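Local structure of putative PhosphatidylEthanolamine-Binding Protein (PEBP) (Chlamydia trachomatis, 3N08) at residues F11-P16 with E145-Y150; Y21-V26 with P100-D105; E49-P54 with R109-A114; G61-W66 with L90-E95. The protein is of uncharacterised function but, as a member of the phosphatidylethanolamine-binding protein family, probably binds anionic or phosphate-bearing ligands. All blocks are in the same frame, centred on the assembly; numbering follows the deposited sequence. Where two conformers were deposited one is given.

Contact 1: residues F11-P16 with E145-Y150; sequences FSYGRP and ELMGTY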
loop_
_atom_site.group_PDB
_atom_site.type_symbol
_atom_site.label_atom_id
_atom_site.label_comp_id
_atom_site.label_asym_id
_atom_site.label_seq_id
_atom_site.Cartn_x
_atom_site.Cartn_y
_atom_site.Cartn_z
ATOM N N PHE B 11 -5.024 11.074 -7.462
ATOM C CA PHE B 11 -4.228 11.747 -6.439
ATOM C C PHE B 11 -3.416 10.732 -5.672
ATOM O O PHE B 11 -3.858 9.600 -5.451
ATOM C CB PHE B 11 -5.070 12.557 -5.445
ATOM C CG PHE B 11 -6.097 11.759 -4.703
ATOM C CD1 PHE B 11 -7.329 11.470 -5.269
ATOM C CD2 PHE B 11 -5.839 11.306 -3.417
ATOM C CE1 PHE B 11 -8.270 10.714 -4.555
ATOM C CE2 PHE B 11 -6.774 10.562 -2.724
ATOM C CZ PHE B 11 -7.980 10.264 -3.286
ATOM N N SER B 12 -2.237 11.172 -5.245
ATOM C CA SER B 12 -1.363 10.379 -4.401
ATOM C C SER B 12 -1.604 10.696 -2.923
ATOM O O SER B 12 -2.259 11.684 -2.585
ATOM C CB SER B 12 0.096 10.649 -4.763
ATOM O OG SER B 12 0.357 10.227 -6.088
ATOM N N TYR B 13 -1.049 9.861 -2.053
ATOM C CA TYR B 13 -1.296 9.987 -0.625
ATOM C C TYR B 13 -0.956 11.392 -0.104
ATOM O O TYR B 13 0.156 11.876 -0.256
ATOM C CB TYR B 13 -0.520 8.919 0.162
ATOM C CG TYR B 13 -1.000 8.802 1.581
ATOM C CD1 TYR B 13 -0.627 9.738 2.518
ATOM C CD2 TYR B 13 -1.858 7.776 1.980
ATOM C CE1 TYR B 13 -1.079 9.661 3.807
ATOM C CE2 TYR B 13 -2.305 7.685 3.256
ATOM C CZ TYR B 13 -1.935 8.639 4.160
ATOM O OH TYR B 13 -2.393 8.546 5.458
ATOM N N GLY B 14 -1.942 12.008 0.530
ATOM C CA GLY B 14 -1.761 13.299 1.169
ATOM C C GLY B 14 -1.837 14.468 0.206
ATOM O O GLY B 14 -1.596 15.597 0.638
ATOM N N ARG B 15 -2.146 14.227 -1.059
ATOM C CA ARG B 15 -2.219 15.305 -2.053
ATOM C C ARG B 15 -3.672 15.708 -2.290
ATOM O O ARG B 15 -4.576 15.018 -1.861
ATOM C CB ARG B 15 -1.561 14.890 -3.373
ATOM C CG ARG B 15 -0.084 14.468 -3.212
ATOM C CD ARG B 15 0.724 15.476 -2.401
ATOM N NE ARG B 15 0.715 16.792 -3.052
ATOM C CZ ARG B 15 0.943 17.957 -2.447
ATOM N NH1 ARG B 15 1.198 18.010 -1.154
ATOM N NH2 ARG B 15 0.906 19.084 -3.150
ATOM N N PRO B 16 -3.881 16.838 -2.953
ATOM C CA PRO B 16 -5.250 17.316 -3.166
ATOM C C PRO B 16 -6.060 16.421 -4.091
ATOM O O PRO B 16 -5.585 16.011 -5.171
ATOM C CB PRO B 16 -5.040 18.696 -3.809
ATOM C CG PRO B 16 -3.705 19.156 -3.309
ATOM C CD PRO B 16 -2.889 17.870 -3.284
ATOM N N GLU B 145 -4.922 1.837 3.106
ATOM C CA GLU B 145 -5.360 3.200 3.387
ATOM C C GLU B 145 -4.844 4.142 2.316
ATOM O O GLU B 145 -3.691 4.035 1.901
ATOM C CB GLU B 145 -4.818 3.652 4.743
ATOM C CG GLU B 145 -5.041 5.129 5.104
ATOM C CD GLU B 145 -4.368 5.522 6.438
ATOM O OE1 GLU B 145 -4.564 4.820 7.456
ATOM O OE2 GLU B 145 -3.646 6.526 6.456
ATOM N N LEU B 146 -5.700 5.065 1.902
ATOM C CA LEU B 146 -5.344 6.177 1.036
ATOM C C LEU B 146 -5.907 7.435 1.685
ATOM O O LEU B 146 -6.914 7.376 2.354
ATOM C CB LEU B 146 -5.942 5.948 -0.357
ATOM C CG LEU B 146 -5.790 7.097 -1.347
ATOM C CD1 LEU B 146 -4.320 7.342 -1.751
ATOM C CD2 LEU B 146 -6.613 6.771 -2.595
ATOM N N MET B 147 -5.244 8.559 1.506
ATOM C CA MET B 147 -5.765 9.827 2.005
ATOM C C MET B 147 -5.535 10.876 0.946
ATOM O O MET B 147 -4.518 10.878 0.286
ATOM C CB MET B 147 -5.069 10.218 3.322
ATOM C CG MET B 147 -5.658 11.499 3.968
ATOM S SD MET B 147 -4.848 13.073 3.451
ATOM C CE MET B 147 -3.392 12.997 4.552
ATOM N N GLY B 148 -6.515 11.758 0.761
ATOM C CA GLY B 148 -6.331 12.963 -0.042
ATOM C C GLY B 148 -6.954 14.143 0.664
ATOM O O GLY B 148 -7.813 13.950 1.524
ATOM N N THR B 149 -6.567 15.353 0.281
ATOM C CA THR B 149 -7.086 16.536 0.945
ATOM C C THR B 149 -8.050 17.307 0.032
ATOM O O THR B 149 -8.039 17.158 -1.192
ATOM C CB THR B 149 -5.950 17.473 1.379
ATOM O OG1 THR B 149 -5.225 17.912 0.224
ATOM C CG2 THR B 149 -5.005 16.765 2.332
ATOM N N TYR B 150 -8.890 18.138 0.623
ATOM C CA TYR B 150 -9.632 19.107 -0.185
ATOM C C TYR B 150 -9.781 20.391 0.568
ATOM O O TYR B 150 -9.984 20.392 1.793
ATOM C CB TYR B 150 -11.006 18.582 -0.664
ATOM C CG TYR B 150 -11.454 19.423 -1.841
ATOM C CD1 TYR B 150 -10.946 19.189 -3.116
ATOM C CD2 TYR B 150 -12.308 20.511 -1.664
ATOM C CE1 TYR B 150 -11.268 19.994 -4.174
ATOM C CE2 TYR B 150 -12.627 21.340 -2.740
ATOM C CZ TYR B 150 -12.088 21.067 -3.995
ATOM O OH TYR B 150 -12.377 21.860 -5.093
HETATM O O HOH W 1 -2.540 18.225 0.259
#
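Y13 and E145 form the polar end of this contact: Y13 OH donates to E145 OE2 at 2.6 Å, meeting that oxygen nearly along its C-O axis. With chi1 at -166°, Y13 CG stands anti to the backbone N, which starts the ring off toward the E145 end of the strand. Ring and carboxylate planes are 28° apart. M147 crosses the same ring at about a right angle and supplies a CH-pi contact, its CB over one face at 3.9 Å from the ring centroid, while the bent M147 side chain brings SD and CE against G14 CA. F11 provides the apolar part. Its CE2 touches L146 CD2 at 3.8 Å and G148 CA at 3.6 Å, a closeness to the main chain that goes with the lack of a side chain on G148. Main-chain bonds hold the two runs in parallel: G14 N donates to M147 O at 2.8 Å, and T149 N donates to R15 O at 2.9 Å. A type II turn from S12 to R15, closed by R15 N to S12 O, presents G14 to the strand. One water links G14 O to T149 OG1, and P16 CA adds a C-H...O contact to T149 O at 3.4 Å. P16 and T149 point the same way, side by side. Strand 15-16 is an outermost strand of the six-stranded sheet. Strand 140-150 pairs on its far side from 15-16 with strand 108-117, whose Y111 packs on Y13, E145 and M147, and E40 of the second subunit packs on Y13 and M147.

Contact 2: residues Y21-V26 with P100-D105; sequences YSCQGV and PPCPPD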
loop_
_atom_site.group_PDB
_atom_site.type_symbol
_atom_site.label_atom_id
_atom_site.label_comp_id
_atom_site.label_asym_id
_atom_site.label_seq_id
_atom_site.Cartn_x
_atom_site.Cartn_y
_atom_site.Cartn_z
ATOM N N TYR B 21 -14.265 15.871 -8.011
ATOM C CA TYR B 21 -14.829 14.900 -7.058
ATOM C C TYR B 21 -15.381 15.584 -5.812
ATOM O O TYR B 21 -15.895 14.911 -4.908
ATOM C CB TYR B 21 -13.766 13.862 -6.681
ATOM C CG TYR B 21 -13.119 13.298 -7.920
ATOM C CD1 TYR B 21 -13.852 12.604 -8.870
ATOM C CD2 TYR B 21 -11.776 13.522 -8.174
ATOM C CE1 TYR B 21 -13.252 12.130 -10.040
ATOM C CE2 TYR B 21 -11.178 13.075 -9.323
ATOM C CZ TYR B 21 -11.914 12.358 -10.249
ATOM O OH TYR B 21 -11.312 11.881 -11.398
ATOM N N SER B 22 -15.324 16.920 -5.782
ATOM C CA SER B 22 -15.824 17.706 -4.676
ATOM C C SER B 22 -17.155 18.375 -5.027
ATOM O O SER B 22 -17.596 18.328 -6.157
ATOM C CB SER B 22 -14.813 18.808 -4.312
ATOM O OG SER B 22 -14.885 19.896 -5.226
ATOM N N CYS B 23 -17.740 19.070 -4.064
ATOM C CA CYS B 23 -18.944 19.813 -4.320
ATOM C C CYS B 23 -18.696 20.979 -5.262
ATOM O O CYS B 23 -19.665 21.531 -5.769
ATOM C CB CYS B 23 -19.492 20.347 -3.007
ATOM S SG CYS B 23 -18.466 21.637 -2.284
ATOM N N GLN B 24 -17.447 21.390 -5.467
ATOM C CA GLN B 24 -17.140 22.478 -6.408
ATOM C C GLN B 24 -17.092 22.038 -7.860
ATOM O O GLN B 24 -17.031 22.888 -8.755
ATOM C CB GLN B 24 -15.820 23.148 -6.070
ATOM C CG GLN B 24 -15.819 23.828 -4.740
ATOM C CD GLN B 24 -14.585 24.703 -4.528
ATOM O OE1 GLN B 24 -13.453 24.207 -4.467
ATOM N NE2 GLN B 24 -14.796 26.005 -4.413
ATOM N N GLY B 25 -17.115 20.735 -8.104
ATOM C CA GLY B 25 -17.180 20.205 -9.453
ATOM C C GLY B 25 -18.453 19.401 -9.572
ATOM O O GLY B 25 -19.433 19.651 -8.874
ATOM N N VAL B 26 -18.431 18.403 -10.437
ATOM C CA VAL B 26 -19.606 17.560 -10.606
ATOM C C VAL B 26 -19.912 16.688 -9.357
ATOM O O VAL B 26 -21.042 16.255 -9.141
ATOM C CB VAL B 26 -19.502 16.703 -11.908
ATOM C CG1 VAL B 26 -19.625 17.610 -13.147
ATOM C CG2 VAL B 26 -18.210 15.892 -11.959
ATOM N N PRO B 100 -19.725 14.076 -1.688
ATOM C CA PRO B 100 -18.419 14.647 -2.010
ATOM C C PRO B 100 -17.853 15.524 -0.898
ATOM O O PRO B 100 -18.599 16.135 -0.127
ATOM C CB PRO B 100 -18.697 15.515 -3.247
ATOM C CG PRO B 100 -20.093 15.861 -3.138
ATOM C CD PRO B 100 -20.793 14.667 -2.504
ATOM N N PRO B 101 -16.529 15.630 -0.829
ATOM C CA PRO B 101 -15.929 16.680 0.002
ATOM C C PRO B 101 -16.536 18.043 -0.271
ATOM O O PRO B 101 -16.705 18.438 -1.422
ATOM C CB PRO B 101 -14.463 16.654 -0.437
ATOM C CG PRO B 101 -14.236 15.213 -0.812
ATOM C CD PRO B 101 -15.513 14.816 -1.520
ATOM N N CYS B 102 -16.841 18.780 0.797
ATOM C CA CYS B 102 -17.294 20.159 0.669
ATOM C C CYS B 102 -16.923 20.890 1.959
ATOM O O CYS B 102 -17.780 21.340 2.715
ATOM C CB CYS B 102 -18.787 20.200 0.347
ATOM S SG CYS B 102 -19.315 21.764 -0.419
ATOM N N PRO B 103 -15.620 20.975 2.224
ATOM C CA PRO B 103 -15.180 21.495 3.522
ATOM C C PRO B 103 -15.430 22.988 3.643
ATOM O O PRO B 103 -14.971 23.756 2.805
ATOM C CB PRO B 103 -13.678 21.179 3.514
ATOM C CG PRO B 103 -13.302 21.111 2.082
ATOM C CD PRO B 103 -14.493 20.555 1.379
ATOM N N PRO B 104 -16.156 23.432 4.676
ATOM C CA PRO B 104 -16.518 24.857 4.704
ATOM C C PRO B 104 -15.453 25.754 5.314
ATOM O O PRO B 104 -15.434 26.949 4.980
ATOM C CB PRO B 104 -17.742 24.875 5.623
ATOM C CG PRO B 104 -17.514 23.712 6.548
ATOM C CD PRO B 104 -16.911 22.650 5.668
ATOM N N ASP B 105 -14.615 25.208 6.183
ATOM C CA ASP B 105 -13.839 26.015 7.137
ATOM C C ASP B 105 -12.327 25.982 6.967
ATOM O O ASP B 105 -11.620 26.822 7.556
ATOM C CB ASP B 105 -14.151 25.583 8.587
ATOM C CG ASP B 105 -13.838 24.109 8.859
ATOM O OD1 ASP B 105 -13.913 23.281 7.928
ATOM O OD2 ASP B 105 -13.556 23.794 10.025
#
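C23 places SG between its own backbone N and carbonyl carbon (chi1 69°), whereas C102 SG stands anti to its backbone N (chi1 -159°), and the two sulfurs meet from these different settings in a disulfide. The C23 SG to C102 SG bond is 2.1 Å long, with a C-S-S-C torsion of 71°, and the bridge holds C23 CB 3.4 Å from C102 CB, a separation set by the covalent geometry. Alongside the covalent link, C23 N donates to P101 O at 2.9 Å, nearly in line with the carbonyl bond, so C23 is tied to two successive residues, P101 and C102. Next to this, the Y21 carbonyl oxygen lies against two proline rings, at 3.3 Å from P100 CB and 3.4 Å from P101 CD; the same oxygen takes a hydrogen bond from Y98. S22 OG accepts from Q24 N at 3.0 Å, an ST turn, and also bonds to K19 O. With the type I turn from S22 to G25, this fixes the bend that presents C23. The disulfide covalently ties cysteines 79 positions apart, in two irregular loops. Together with the hydrogen bond beside it, the link sets the distance and local orientation of two loops that have no strand pairing between them.

Contact 3: residues E49-P54 with R109-A114; sequences EDPDVP and RYYFYA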
loop_
_atom_site.group_PDB
_atom_site.type_symbol
_atom_site.label_atom_id
_atom_site.label_comp_id
_atom_site.label_asym_id
_atom_site.label_seq_id
_atom_site.Cartn_x
_atom_site.Cartn_y
_atom_site.Cartn_z
ATOM N N GLU B 49 -13.959 8.578 5.093
ATOM C CA GLU B 49 -14.365 9.457 6.160
ATOM C C GLU B 49 -13.475 10.669 6.310
ATOM O O GLU B 49 -12.326 10.685 5.870
ATOM C CB GLU B 49 -14.452 8.696 7.458
ATOM C CG GLU B 49 -13.166 8.076 7.880
ATOM C CD GLU B 49 -13.334 7.126 9.071
ATOM O OE1 GLU B 49 -14.398 6.482 9.191
ATOM O OE2 GLU B 49 -12.405 7.033 9.899
ATOM N N ASP B 50 -14.033 11.679 6.992
ATOM C CA ASP B 50 -13.395 12.983 7.217
ATOM C C ASP B 50 -13.299 13.259 8.722
ATOM O O ASP B 50 -14.287 13.579 9.363
ATOM C CB ASP B 50 -14.231 14.040 6.515
ATOM C CG ASP B 50 -13.693 15.470 6.692
ATOM O OD1 ASP B 50 -12.615 15.678 7.273
ATOM O OD2 ASP B 50 -14.381 16.391 6.169
ATOM N N PRO B 51 -12.111 13.089 9.308
ATOM C CA PRO B 51 -11.929 13.351 10.732
ATOM C C PRO B 51 -11.743 14.845 11.006
ATOM O O PRO B 51 -11.532 15.240 12.164
ATOM C CB PRO B 51 -10.649 12.573 11.048
ATOM C CG PRO B 51 -9.858 12.676 9.752
ATOM C CD PRO B 51 -10.888 12.555 8.676
ATOM N N ASP B 52 -11.830 15.686 9.978
ATOM C CA ASP B 52 -11.589 17.125 10.089
ATOM C C ASP B 52 -12.900 17.907 9.956
ATOM O O ASP B 52 -12.922 19.128 9.799
ATOM C CB ASP B 52 -10.579 17.590 9.032
ATOM C CG ASP B 52 -9.195 17.027 9.268
ATOM O OD1 ASP B 52 -8.891 16.635 10.400
ATOM O OD2 ASP B 52 -8.387 16.979 8.325
ATOM N N VAL B 53 -14.024 17.207 10.007
ATOM C CA VAL B 53 -15.315 17.864 9.999
ATOM C C VAL B 53 -15.388 18.834 11.197
ATOM O O VAL B 53 -14.899 18.540 12.282
ATOM C CB VAL B 53 -16.444 16.805 10.018
ATOM C CG1 VAL B 53 -16.391 15.978 11.303
ATOM C CG2 VAL B 53 -17.809 17.479 9.855
ATOM N N PRO B 54 -15.995 20.027 10.999
ATOM C CA PRO B 54 -16.051 20.947 12.146
ATOM C C PRO B 54 -16.802 20.325 13.336
ATOM O O PRO B 54 -17.918 19.858 13.179
ATOM C CB PRO B 54 -16.784 22.168 11.599
ATOM C CG PRO B 54 -16.676 22.080 10.130
ATOM C CD PRO B 54 -16.505 20.637 9.763
ATOM N N ARG B 109 -8.716 16.441 5.512
ATOM C CA ARG B 109 -8.219 15.150 5.066
ATOM C C ARG B 109 -9.352 14.149 4.950
ATOM O O ARG B 109 -10.204 14.051 5.839
ATOM C CB ARG B 109 -7.197 14.647 6.095
ATOM C CG ARG B 109 -5.980 15.508 6.228
ATOM C CD ARG B 109 -5.188 15.147 7.486
ATOM N NE ARG B 109 -5.960 15.428 8.691
ATOM C CZ ARG B 109 -5.606 15.082 9.913
ATOM N NH1 ARG B 109 -4.458 14.425 10.093
ATOM N NH2 ARG B 109 -6.387 15.395 10.941
ATOM N N TYR B 110 -9.368 13.434 3.832
ATOM C CA TYR B 110 -10.354 12.401 3.553
ATOM C C TYR B 110 -9.604 11.076 3.466
ATOM O O TYR B 110 -8.748 10.874 2.587
ATOM C CB TYR B 110 -11.123 12.727 2.247
ATOM C CG TYR B 110 -11.859 14.020 2.377
ATOM C CD1 TYR B 110 -13.135 14.073 2.907
ATOM C CD2 TYR B 110 -11.226 15.214 2.082
ATOM C CE1 TYR B 110 -13.788 15.289 3.099
ATOM C CE2 TYR B 110 -11.853 16.428 2.291
ATOM C CZ TYR B 110 -13.135 16.453 2.784
ATOM O OH TYR B 110 -13.719 17.687 3.000
ATOM N N TYR B 111 -9.934 10.188 4.396
ATOM C CA TYR B 111 -9.284 8.885 4.506
ATOM C C TYR B 111 -10.169 7.831 3.874
ATOM O O TYR B 111 -11.391 7.771 4.128
ATOM C CB TYR B 111 -9.024 8.547 5.960
ATOM C CG TYR B 111 -7.872 9.326 6.546
ATOM C CD1 TYR B 111 -6.579 8.824 6.516
ATOM C CD2 TYR B 111 -8.071 10.577 7.130
ATOM C CE1 TYR B 111 -5.527 9.526 7.050
ATOM C CE2 TYR B 111 -7.024 11.277 7.657
ATOM C CZ TYR B 111 -5.749 10.751 7.612
ATOM O OH TYR B 111 -4.710 11.500 8.152
ATOM N N PHE B 112 -9.551 7.015 3.028
ATOM C CA PHE B 112 -10.190 5.931 2.313
ATOM C C PHE B 112 -9.592 4.632 2.836
ATOM O O PHE B 112 -8.389 4.408 2.738
ATOM C CB PHE B 112 -9.869 6.022 0.829
ATOM C CG PHE B 112 -10.381 7.250 0.139
ATOM C CD1 PHE B 112 -9.831 8.510 0.387
ATOM C CD2 PHE B 112 -11.394 7.152 -0.771
ATOM C CE1 PHE B 112 -10.321 9.626 -0.277
ATOM C CE2 PHE B 112 -11.873 8.265 -1.429
ATOM C CZ PHE B 112 -11.327 9.502 -1.176
ATOM N N TYR B 113 -10.411 3.810 3.464
ATOM C CA TYR B 113 -9.946 2.584 4.089
ATOM C C TYR B 113 -10.517 1.406 3.327
ATOM O O TYR B 113 -11.722 1.332 3.129
ATOM C CB TYR B 113 -10.429 2.512 5.540
ATOM C CG TYR B 113 -9.884 3.610 6.415
ATOM C CD1 TYR B 113 -8.542 3.655 6.731
ATOM C CD2 TYR B 113 -10.695 4.607 6.909
ATOM C CE1 TYR B 113 -8.023 4.668 7.553
ATOM C CE2 TYR B 113 -10.192 5.602 7.736
ATOM C CZ TYR B 113 -8.861 5.623 8.032
ATOM O OH TYR B 113 -8.376 6.642 8.849
ATOM N N ALA B 114 -9.653 0.471 2.953
ATOM C CA ALA B 114 -10.093 -0.767 2.355
ATOM C C ALA B 114 -9.838 -1.920 3.318
ATOM O O ALA B 114 -8.815 -1.962 4.025
ATOM C CB ALA B 114 -9.367 -1.022 1.046
HETATM O O HOH W 2 -10.219 8.683 9.579
#
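D52 and R109 cross at about a right angle as side chains, yet their flat ends are nearly coplanar, 12° apart. R109 grips the carboxylate side-on: NH2 donates to D52 OD1 at 2.8 Å and NE to D52 OD2 at 2.9 Å, both on syn lone pairs. R109 N adds a second bond to D52 OD2, from the anti side at 2.9 Å. E49 CG, set between the backbone N and the carbonyl carbon (chi1 60°), lies 3.9 Å from Y113 CE2; the carboxylate is turned 85° against the ring plane, OE2 meets the ring edge at CE2, 3.4 Å away, and a water joins OE2 to Y113 OH. E49 OE1 forms a salt bridge with K129 NZ. P51 CD meets the edge of the Y111 ring, 3.8 Å from its CD2. D50 approaches Y110 obliquely, its OD2 bonding to H108 and its OD1 accepting from D52 N at 2.8 Å, an Asx turn. In the main chain, E49 and Y111 form a hydrogen-bonded antiparallel pair. Residues D50 to P54 match the DPDxP signature of the family, which in relatives lines the anion-binding pocket. D50 thus closes the turn through D52 N, while three N-H groups of R109 clamp D52 to strand 108-117.

Contact 4: residues G61-W66 with L90-E95; sequences GLWIHW and LNTAGE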
loop_
_atom_site.group_PDB
_atom_site.type_symbol
_atom_site.label_atom_id
_atom_site.label_comp_id
_atom_site.label_asym_id
_atom_site.label_seq_id
_atom_site.Cartn_x
_atom_site.Cartn_y
_atom_site.Cartn_z
ATOM N N GLY B 61 -16.545 14.310 15.740
ATOM C CA GLY B 61 -15.454 14.727 14.871
ATOM C C GLY B 61 -15.176 13.840 13.675
ATOM O O GLY B 61 -14.057 13.886 13.127
ATOM N N LEU B 62 -16.170 13.066 13.232
ATOM C CA LEU B 62 -15.956 12.145 12.117
ATOM C C LEU B 62 -17.183 12.052 11.241
ATOM O O LEU B 62 -18.231 11.622 11.687
ATOM C CB LEU B 62 -15.589 10.758 12.650
ATOM C CG LEU B 62 -15.013 9.752 11.637
ATOM C CD1 LEU B 62 -13.717 10.279 11.008
ATOM C CD2 LEU B 62 -14.732 8.404 12.305
ATOM N N TRP B 63 -17.029 12.449 9.985
ATOM C CA TRP B 63 -18.118 12.376 9.012
ATOM C C TRP B 63 -17.833 11.306 7.950
ATOM O O TRP B 63 -16.784 11.354 7.285
ATOM C CB TRP B 63 -18.298 13.734 8.345
ATOM C CG TRP B 63 -19.632 13.897 7.688
ATOM C CD1 TRP B 63 -20.002 13.494 6.443
ATOM C CD2 TRP B 63 -20.762 14.540 8.265
ATOM N NE1 TRP B 63 -21.331 13.823 6.219
ATOM C CE2 TRP B 63 -21.804 14.486 7.323
ATOM C CE3 TRP B 63 -20.989 15.166 9.496
ATOM C CZ2 TRP B 63 -23.064 15.020 7.577
ATOM C CZ3 TRP B 63 -22.234 15.689 9.748
ATOM C CH2 TRP B 63 -23.258 15.620 8.788
ATOM N N ILE B 64 -18.737 10.348 7.822
ATOM C CA ILE B 64 -18.583 9.267 6.846
ATOM C C ILE B 64 -19.144 9.722 5.512
ATOM O O ILE B 64 -20.322 10.127 5.415
ATOM C CB ILE B 64 -19.329 7.997 7.312
ATOM C CG1 ILE B 64 -18.839 7.512 8.675
ATOM C CG2 ILE B 64 -19.204 6.918 6.249
ATOM C CD1 ILE B 64 -17.366 7.501 8.881
ATOM N N HIS B 65 -18.287 9.706 4.509
ATOM C CA HIS B 65 -18.643 10.130 3.172
ATOM C C HIS B 65 -19.078 9.001 2.235
ATOM O O HIS B 65 -19.747 9.265 1.262
ATOM C CB HIS B 65 -17.487 10.940 2.543
ATOM C CG HIS B 65 -17.402 12.334 3.067
ATOM N ND1 HIS B 65 -17.858 13.421 2.356
ATOM C CD2 HIS B 65 -17.051 12.811 4.284
ATOM C CE1 HIS B 65 -17.732 14.518 3.083
ATOM N NE2 HIS B 65 -17.245 14.173 4.258
ATOM N N TRP B 66 -18.671 7.769 2.510
ATOM C CA TRP B 66 -19.007 6.655 1.626
ATOM C C TRP B 66 -18.778 5.347 2.353
ATOM O O TRP B 66 -17.730 5.159 2.971
ATOM C CB TRP B 66 -18.132 6.697 0.366
ATOM C CG TRP B 66 -18.694 6.021 -0.861
ATOM C CD1 TRP B 66 -19.956 5.559 -1.051
ATOM C CD2 TRP B 66 -17.983 5.789 -2.085
ATOM N NE1 TRP B 66 -20.072 5.032 -2.336
ATOM C CE2 TRP B 66 -18.877 5.169 -2.981
ATOM C CE3 TRP B 66 -16.676 6.043 -2.501
ATOM C CZ2 TRP B 66 -18.497 4.786 -4.285
ATOM C CZ3 TRP B 66 -16.303 5.677 -3.797
ATOM C CH2 TRP B 66 -17.210 5.055 -4.667
ATOM N N LEU B 90 -24.873 3.763 4.450
ATOM C CA LEU B 90 -25.284 5.120 4.733
ATOM C C LEU B 90 -24.129 5.995 5.105
ATOM O O LEU B 90 -23.276 5.615 5.894
ATOM C CB LEU B 90 -26.278 5.122 5.884
ATOM C CG LEU B 90 -27.555 4.329 5.626
ATOM C CD1 LEU B 90 -28.440 4.430 6.860
ATOM C CD2 LEU B 90 -28.306 4.787 4.387
ATOM N N ASN B 91 -24.109 7.189 4.538
ATOM C CA ASN B 91 -23.163 8.196 4.956
ATOM C C ASN B 91 -23.728 8.927 6.183
ATOM O O ASN B 91 -24.823 8.631 6.648
ATOM C CB ASN B 91 -22.835 9.119 3.784
ATOM C CG ASN B 91 -24.050 9.859 3.268
ATOM O OD1 ASN B 91 -24.872 10.347 4.051
ATOM N ND2 ASN B 91 -24.170 9.963 1.941
ATOM N N THR B 92 -22.988 9.882 6.721
ATOM C CA THR B 92 -23.387 10.510 7.990
ATOM C C THR B 92 -24.581 11.432 7.802
ATOM O O THR B 92 -25.286 11.761 8.774
ATOM C CB THR B 92 -22.173 11.206 8.636
ATOM O OG1 THR B 92 -21.223 10.206 8.975
ATOM C CG2 THR B 92 -22.579 11.968 9.900
ATOM N N ALA B 93 -24.829 11.864 6.578
ATOM C CA ALA B 93 -26.054 12.594 6.297
ATOM C C ALA B 93 -27.292 11.698 6.363
ATOM O O ALA B 93 -28.417 12.192 6.288
ATOM C CB ALA B 93 -25.956 13.267 4.950
ATOM N N GLY B 94 -27.103 10.395 6.496
ATOM C CA GLY B 94 -28.211 9.479 6.621
ATOM C C GLY B 94 -28.765 9.024 5.287
ATOM O O GLY B 94 -29.869 8.457 5.243
ATOM N N GLU B 95 -28.006 9.240 4.207
ATOM C CA GLU B 95 -28.413 8.813 2.877
ATOM C C GLU B 95 -27.440 7.769 2.348
ATOM O O GLU B 95 -26.320 7.644 2.815
ATOM C CB GLU B 95 -28.462 10.012 1.921
ATOM C CG GLU B 95 -29.469 11.107 2.317
ATOM C CD GLU B 95 -30.924 10.626 2.406
ATOM O OE1 GLU B 95 -31.373 9.862 1.517
ATOM O OE2 GLU B 95 -31.645 11.062 3.345
#
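A type I turn from N91 to G94 docks on the start of strand 63-71, with T92 as the residue that meets both W63 and I64. T92 and the main chain of I64 exchange two hydrogen bonds: I64 N donates to T92 OG1 at 2.7 Å, and T92 N donates to I64 O at 3.0 Å. The side-chain hydroxyl thus serves in place of a backbone carbonyl. With T92 CG2 anti to the backbone N and OG1 beside it (chi1 -65°), the methyl is turned onto the indole while the oxygen faces the strand. CG2 sits over the centre of the six-membered ring of W63, 3.5 Å from its centroid and 8° off the normal, a CH-pi contact. Beside the six-membered ring, A93 CB is 4.3 Å from W63 CZ2. N91 CB closes on I64 O at 3.2 Å, and the turn is held internally by G94 N to N91 O and N91 N to E95 O. Beyond the contact, strand 63-71 pairs with strand 43-50, its H65 and W66 forming a classic bulge opposite V48. The ring of H65 meets Y110 of strand 108-117 edge-to-face, and I64 packs on K129 of helix 129-136.

Contacts 1, 3 and 4 follow one another across the mixed sheet: strand 15-16 on 140-150, then 108-117 on 43-50, then the turn at 90-95 on strand 63-71. Centres of contacts 1 and 3, and of 3 and 4, are about 10 Å apart, those of 1 and 4 about 19 Å. Contact 2 lies off the strand ends, its centre 13 to 14 Å from the others, and touches all three. Along the chain contact 1 encloses the rest, contacts 2 and 3 interleave, and contact 4 falls within both. Y110 and H65 meet the proline loop near the DPDxP turn, consistent with a pocket here like the anion-binding site of relatives.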